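Local coordinates for beta-galactosidase (Bacillus circulans, PDB 4MAD), which probably hydrolyses terminal non-reducing beta-D-galactose residues of beta-D-galactosides as a family 35 glycoside hydrolase, at residues A[389-402]-A[484-496]. Numbering follows the deposited sequence.
Sequences YGQAYGFIVYETTI and FLFDWTVYPLPLK
Strands 395-402 and 488-493 run antiparallel, their axes 4.6 Å apart at closest, and Phe-395, Val-397 and Glu-399 form hydrogen-bonded pairs with Leu-493, Tyr-491 and Thr-489. Six backbone bonds join them, and Phe-395 O is gripped twice: Leu-493 N and Gln-391 NE2 reach it from opposite faces of its carbonyl plane, Gln-391 NE2 at 2.9 Å from Phe-395 O. The same NE2 also donates to Tyr-393 O, and the two bonds, both close to the amide plane, fix its rotation and lay OE1 against Pro-492 CB; that oxygen is buried without a partner. Over the Tyr-389 ring sits Val-490 CG2, a CH-pi contact 3.7 Å from the centroid, while CG1 of the same valine meets Tyr-398 CD1. On the other sheet face Val-397 CG2 packs on Leu-493 CD1, and Tyr-491 OH donates to Glu-399 OE1 (3.0 Å) from above the carboxylate plane, Gln-453 of strand 449-457 binding OE2. Beyond the last pair, Thr-400 CB lies over the six-membered ring of Trp-488, and with OG1 anti to the backbone N (chi1 -165°) the hydroxyl donates to Asp-487 O at 2.9 Å. Trp-488 NE1 in turn holds Leu-485 O; an alanine in place of Trp-488 would probably leave Thr-400 without its aromatic cover and Leu-485 O without its donor. Two neighbouring inner strands of the all-beta domain's sheet thus pack apolar groups on both faces, with one buttressed carboxylate among them.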
loop_
_atom_site.group_PDB
_atom_site.type_symbol
_atom_site.label_atom_id
_atom_site.label_comp_id
_atom_site.label_asym_id
_atom_site.label_seq_id
_atom_site.Cartn_x
_atom_site.Cartn_y
_atom_site.Cartn_z
ATOM N N TYR A 389 5.138 -2.364 -21.172
ATOM C CA TYR A 389 4.592 -3.594 -21.650
ATOM C C TYR A 389 3.156 -3.749 -21.118
ATOM O O TYR A 389 2.588 -4.738 -21.285
ATOM C CB TYR A 389 5.460 -4.777 -21.281
ATOM C CG TYR A 389 6.876 -4.729 -21.810
ATOM C CD1 TYR A 389 7.129 -4.768 -23.159
ATOM C CD2 TYR A 389 7.935 -4.669 -20.981
ATOM C CE1 TYR A 389 8.381 -4.729 -23.634
ATOM C CE2 TYR A 389 9.193 -4.643 -21.458
ATOM C CZ TYR A 389 9.413 -4.674 -22.817
ATOM O OH TYR A 389 10.661 -4.626 -23.352
ATOM N N GLY A 390 2.632 -2.709 -20.514
ATOM C CA GLY A 390 1.324 -2.735 -19.918
ATOM C C GLY A 390 1.172 -3.401 -18.574
ATOM O O GLY A 390 0.110 -3.824 -18.258
ATOM N N GLN A 391 2.244 -3.462 -17.805
ATOM C CA GLN A 391 2.228 -4.183 -16.559
ATOM C C GLN A 391 2.441 -3.333 -15.305
ATOM O O GLN A 391 3.442 -2.717 -15.159
ATOM C CB GLN A 391 3.312 -5.264 -16.559
ATOM C CG GLN A 391 3.281 -6.133 -15.311
ATOM C CD GLN A 391 4.433 -7.079 -15.195
ATOM O OE1 GLN A 391 5.227 -7.190 -16.089
ATOM N NE2 GLN A 391 4.512 -7.773 -14.082
ATOM N N ALA A 392 1.470 -3.338 -14.415
ATOM C CA ALA A 392 1.579 -2.608 -13.170
ATOM C C ALA A 392 2.412 -3.252 -12.104
ATOM O O ALA A 392 3.305 -2.686 -11.617
ATOM C CB ALA A 392 0.185 -2.344 -12.604
ATOM N N TYR A 393 2.060 -4.480 -11.785
ATOM C CA TYR A 393 2.607 -5.181 -10.636
ATOM C C TYR A 393 3.184 -6.577 -10.930
ATOM O O TYR A 393 2.840 -7.183 -11.867
ATOM C CB TYR A 393 1.585 -5.289 -9.511
ATOM C CG TYR A 393 0.677 -4.116 -9.264
ATOM C CD1 TYR A 393 1.163 -2.914 -8.844
ATOM C CD2 TYR A 393 -0.688 -4.240 -9.382
ATOM C CE1 TYR A 393 0.352 -1.868 -8.595
ATOM C CE2 TYR A 393 -1.502 -3.194 -9.188
ATOM C CZ TYR A 393 -1.011 -2.007 -8.763
ATOM O OH TYR A 393 -1.809 -0.964 -8.578
ATOM N N GLY A 394 4.077 -7.017 -10.067
ATOM C CA GLY A 394 4.607 -8.358 -10.103
ATOM C C GLY A 394 6.016 -8.592 -10.591
ATOM O O GLY A 394 6.862 -7.872 -10.264
ATOM N N PHE A 395 6.204 -9.615 -11.417
ATOM C CA PHE A 395 7.501 -10.072 -11.874
ATOM C C PHE A 395 7.476 -9.986 -13.392
ATOM O O PHE A 395 6.443 -9.963 -13.972
ATOM C CB PHE A 395 7.752 -11.530 -11.470
ATOM C CG PHE A 395 7.776 -11.778 -9.986
ATOM C CD1 PHE A 395 8.955 -11.827 -9.310
ATOM C CD2 PHE A 395 6.620 -11.986 -9.277
ATOM C CE1 PHE A 395 8.993 -12.023 -7.993
ATOM C CE2 PHE A 395 6.675 -12.204 -7.948
ATOM C CZ PHE A 395 7.851 -12.213 -7.311
ATOM N N ILE A 396 8.636 -9.900 -13.987
ATOM C CA ILE A 396 8.738 -9.891 -15.427
ATOM C C ILE A 396 10.029 -10.571 -15.824
ATOM O O ILE A 396 11.018 -10.366 -15.238
ATOM C CB ILE A 396 8.631 -8.472 -15.985
ATOM C CG1 ILE A 396 8.784 -8.464 -17.489
ATOM C CG2 ILE A 396 9.639 -7.615 -15.396
ATOM C CD1 ILE A 396 8.403 -7.258 -18.073
ATOM N N VAL A 397 9.943 -11.404 -16.827
ATOM C CA VAL A 397 11.097 -12.086 -17.290
ATOM C C VAL A 397 11.552 -11.447 -18.608
ATOM O O VAL A 397 10.792 -11.281 -19.488
ATOM C CB VAL A 397 10.831 -13.560 -17.581
ATOM C CG1 VAL A 397 12.021 -14.209 -18.111
ATOM C CG2 VAL A 397 10.381 -14.263 -16.377
ATOM N N TYR A 398 12.827 -11.128 -18.667
ATOM C CA TYR A 398 13.454 -10.539 -19.824
ATOM C C TYR A 398 14.453 -11.573 -20.387
ATOM O O TYR A 398 15.177 -12.152 -19.667
ATOM C CB TYR A 398 14.262 -9.286 -19.496
ATOM C CG TYR A 398 13.520 -8.044 -19.040
ATOM C CD1 TYR A 398 13.188 -7.040 -19.929
ATOM C CD2 TYR A 398 13.233 -7.821 -17.719
ATOM C CE1 TYR A 398 12.559 -5.916 -19.506
ATOM C CE2 TYR A 398 12.623 -6.706 -17.335
ATOM C CZ TYR A 398 12.276 -5.748 -18.226
ATOM O OH TYR A 398 11.671 -4.647 -17.835
ATOM N N GLU A 399 14.404 -11.799 -21.686
ATOM C CA GLU A 399 15.119 -12.893 -22.284
ATOM C C GLU A 399 15.752 -12.468 -23.634
ATOM O O GLU A 399 15.118 -11.836 -24.420
ATOM C CB GLU A 399 14.127 -14.020 -22.473
ATOM C CG GLU A 399 14.479 -15.197 -23.247
ATOM C CD GLU A 399 13.389 -16.294 -23.111
ATOM O OE1 GLU A 399 12.645 -16.531 -24.052
ATOM O OE2 GLU A 399 13.233 -16.846 -22.029
ATOM N N THR A 400 17.006 -12.818 -23.844
ATOM C CA THR A 400 17.692 -12.508 -25.084
ATOM C C THR A 400 18.765 -13.529 -25.326
ATOM O O THR A 400 19.236 -14.139 -24.408
ATOM C CB THR A 400 18.322 -11.118 -25.095
ATOM O OG1 THR A 400 18.673 -10.721 -26.426
ATOM C CG2 THR A 400 19.522 -11.103 -24.248
ATOM N N THR A 401 19.153 -13.665 -26.588
ATOM C CA THR A 401 20.217 -14.548 -26.963
ATOM C C THR A 401 21.485 -13.797 -27.342
ATOM O O THR A 401 21.477 -12.962 -28.152
ATOM C CB THR A 401 19.835 -15.478 -28.131
ATOM O OG1 THR A 401 18.585 -16.121 -27.882
ATOM C CG2 THR A 401 20.887 -16.525 -28.316
ATOM N N ILE A 402 22.567 -14.138 -26.720
ATOM C CA ILE A 402 23.847 -13.568 -27.032
ATOM C C ILE A 402 24.573 -14.489 -28.020
ATOM O O ILE A 402 24.707 -15.623 -27.809
ATOM C CB ILE A 402 24.696 -13.430 -25.801
ATOM C CG1 ILE A 402 24.024 -12.530 -24.770
ATOM C CG2 ILE A 402 25.990 -12.854 -26.127
ATOM C CD1 ILE A 402 24.303 -12.917 -23.393
ATOM N N PHE A 484 25.550 -3.058 -24.792
ATOM C CA PHE A 484 24.153 -3.288 -24.585
ATOM C C PHE A 484 23.702 -4.454 -25.424
ATOM O O PHE A 484 24.145 -4.620 -26.515
ATOM C CB PHE A 484 23.350 -2.066 -25.008
ATOM C CG PHE A 484 23.400 -0.925 -24.036
ATOM C CD1 PHE A 484 23.014 -1.099 -22.759
ATOM C CD2 PHE A 484 23.804 0.320 -24.406
ATOM C CE1 PHE A 484 23.014 -0.080 -21.882
ATOM C CE2 PHE A 484 23.836 1.322 -23.529
ATOM C CZ PHE A 484 23.429 1.120 -22.254
ATOM N N LEU A 485 22.773 -5.215 -24.881
ATOM C CA LEU A 485 22.164 -6.322 -25.569
ATOM C C LEU A 485 20.807 -5.938 -26.144
ATOM O O LEU A 485 20.077 -5.297 -25.510
ATOM C CB LEU A 485 22.024 -7.513 -24.622
ATOM C CG LEU A 485 23.311 -7.977 -23.933
ATOM C CD1 LEU A 485 23.061 -9.142 -23.021
ATOM C CD2 LEU A 485 24.412 -8.254 -24.876
ATOM N N PHE A 486 20.554 -6.331 -27.373
ATOM C CA PHE A 486 19.337 -6.019 -28.039
ATOM C C PHE A 486 18.491 -7.251 -28.469
ATOM O O PHE A 486 18.912 -8.352 -28.355
ATOM C CB PHE A 486 19.641 -5.038 -29.172
ATOM C CG PHE A 486 20.207 -3.719 -28.687
ATOM C CD1 PHE A 486 19.417 -2.821 -28.036
ATOM C CD2 PHE A 486 21.520 -3.420 -28.838
ATOM C CE1 PHE A 486 19.907 -1.639 -27.596
ATOM C CE2 PHE A 486 22.026 -2.259 -28.443
ATOM C CZ PHE A 486 21.255 -1.373 -27.763
ATOM N N ASP A 487 17.268 -7.032 -28.891
ATOM C CA ASP A 487 16.404 -8.099 -29.340
ATOM C C ASP A 487 15.878 -8.948 -28.189
ATOM O O ASP A 487 16.344 -10.012 -27.965
ATOM C CB ASP A 487 17.063 -8.967 -30.415
ATOM C CG ASP A 487 16.074 -9.819 -31.154
ATOM O OD1 ASP A 487 14.925 -9.828 -30.788
ATOM O OD2 ASP A 487 16.447 -10.458 -32.123
ATOM N N TRP A 488 14.955 -8.370 -27.439
ATOM C CA TRP A 488 14.314 -9.040 -26.341
ATOM C C TRP A 488 12.921 -9.621 -26.470
ATOM O O TRP A 488 12.143 -9.119 -27.189
ATOM C CB TRP A 488 14.304 -7.915 -25.291
ATOM C CG TRP A 488 15.634 -7.538 -24.846
ATOM C CD1 TRP A 488 16.425 -6.634 -25.418
ATOM C CD2 TRP A 488 16.371 -8.083 -23.759
ATOM N NE1 TRP A 488 17.597 -6.545 -24.776
ATOM C CE2 TRP A 488 17.607 -7.445 -23.755
ATOM C CE3 TRP A 488 16.104 -9.034 -22.783
ATOM C CZ2 TRP A 488 18.562 -7.715 -22.808
ATOM C CZ3 TRP A 488 17.052 -9.296 -21.865
ATOM C CH2 TRP A 488 18.265 -8.660 -21.886
ATOM N N THR A 489 12.680 -10.683 -25.718
ATOM C CA THR A 489 11.392 -11.272 -25.521
ATOM C C THR A 489 11.121 -11.156 -24.027
ATOM O O THR A 489 11.964 -11.441 -23.265
ATOM C CB THR A 489 11.335 -12.758 -25.933
ATOM O OG1 THR A 489 11.735 -12.929 -27.294
ATOM C CG2 THR A 489 9.938 -13.256 -25.776
ATOM N N VAL A 490 9.937 -10.702 -23.643
ATOM C CA VAL A 490 9.635 -10.476 -22.243
ATOM C C VAL A 490 8.290 -11.068 -21.919
ATOM O O VAL A 490 7.449 -11.101 -22.744
ATOM C CB VAL A 490 9.623 -9.015 -21.892
ATOM C CG1 VAL A 490 10.885 -8.358 -22.307
ATOM C CG2 VAL A 490 8.423 -8.381 -22.421
ATOM N N TYR A 491 8.189 -11.546 -20.696
ATOM C CA TYR A 491 7.014 -12.155 -20.194
ATOM C C TYR A 491 6.571 -11.451 -18.912
ATOM O O TYR A 491 7.124 -11.619 -17.898
ATOM C CB TYR A 491 7.295 -13.643 -19.924
ATOM C CG TYR A 491 7.930 -14.416 -21.091
ATOM C CD1 TYR A 491 7.181 -15.112 -21.975
ATOM C CD2 TYR A 491 9.272 -14.429 -21.283
ATOM C CE1 TYR A 491 7.777 -15.787 -23.045
ATOM C CE2 TYR A 491 9.869 -15.092 -22.324
ATOM C CZ TYR A 491 9.123 -15.772 -23.210
ATOM O OH TYR A 491 9.702 -16.443 -24.256
ATOM N N PRO A 492 5.561 -10.648 -19.036
ATOM C CA PRO A 492 5.036 -9.960 -17.883
ATOM C C PRO A 492 4.293 -10.978 -16.993
ATOM O O PRO A 492 3.515 -11.712 -17.468
ATOM C CB PRO A 492 4.093 -8.959 -18.497
ATOM C CG PRO A 492 4.561 -8.797 -19.879
ATOM C CD PRO A 492 4.995 -10.121 -20.269
ATOM N N LEU A 493 4.539 -10.939 -15.692
ATOM C CA LEU A 493 4.003 -11.877 -14.748
ATOM C C LEU A 493 3.332 -11.158 -13.558
ATOM O O LEU A 493 3.861 -11.059 -12.527
ATOM C CB LEU A 493 5.087 -12.849 -14.265
ATOM C CG LEU A 493 5.763 -13.765 -15.286
ATOM C CD1 LEU A 493 7.095 -14.321 -14.898
ATOM C CD2 LEU A 493 4.880 -14.751 -15.769
ATOM N N PRO A 494 2.163 -10.632 -13.825
ATOM C CA PRO A 494 1.321 -9.966 -12.832
ATOM C C PRO A 494 0.649 -10.958 -11.854
ATOM O O PRO A 494 0.129 -10.570 -10.866
ATOM C CB PRO A 494 0.259 -9.294 -13.675
ATOM C CG PRO A 494 0.254 -10.010 -14.922
ATOM C CD PRO A 494 1.600 -10.563 -15.168
ATOM N N LEU A 495 0.650 -12.216 -12.234
ATOM C CA LEU A 495 0.152 -13.306 -11.416
ATOM C C LEU A 495 -1.322 -13.115 -11.058
ATOM O O LEU A 495 -1.724 -13.495 -10.022
ATOM C CB LEU A 495 0.977 -13.465 -10.168
ATOM C CG LEU A 495 2.473 -13.734 -10.296
ATOM C CD1 LEU A 495 3.030 -14.078 -8.967
ATOM C CD2 LEU A 495 2.731 -14.804 -11.302
ATOM N N LYS A 496 -2.083 -12.489 -11.915
ATOM C CA LYS A 496 -3.523 -12.344 -11.753
ATOM C C LYS A 496 -4.375 -13.614 -11.918
ATOM O O LYS A 496 -5.442 -13.700 -11.386
ATOM C CB LYS A 496 -4.062 -11.210 -12.628
ATOM C CG LYS A 496 -3.415 -9.876 -12.403
ATOM C CD LYS A 496 -3.992 -8.763 -13.203
ATOM C CE LYS A 496 -3.636 -8.818 -14.623
ATOM N NZ LYS A 496 -3.827 -7.491 -15.274
HETATM O O HOH W 1 17.651 -12.316 -29.052
#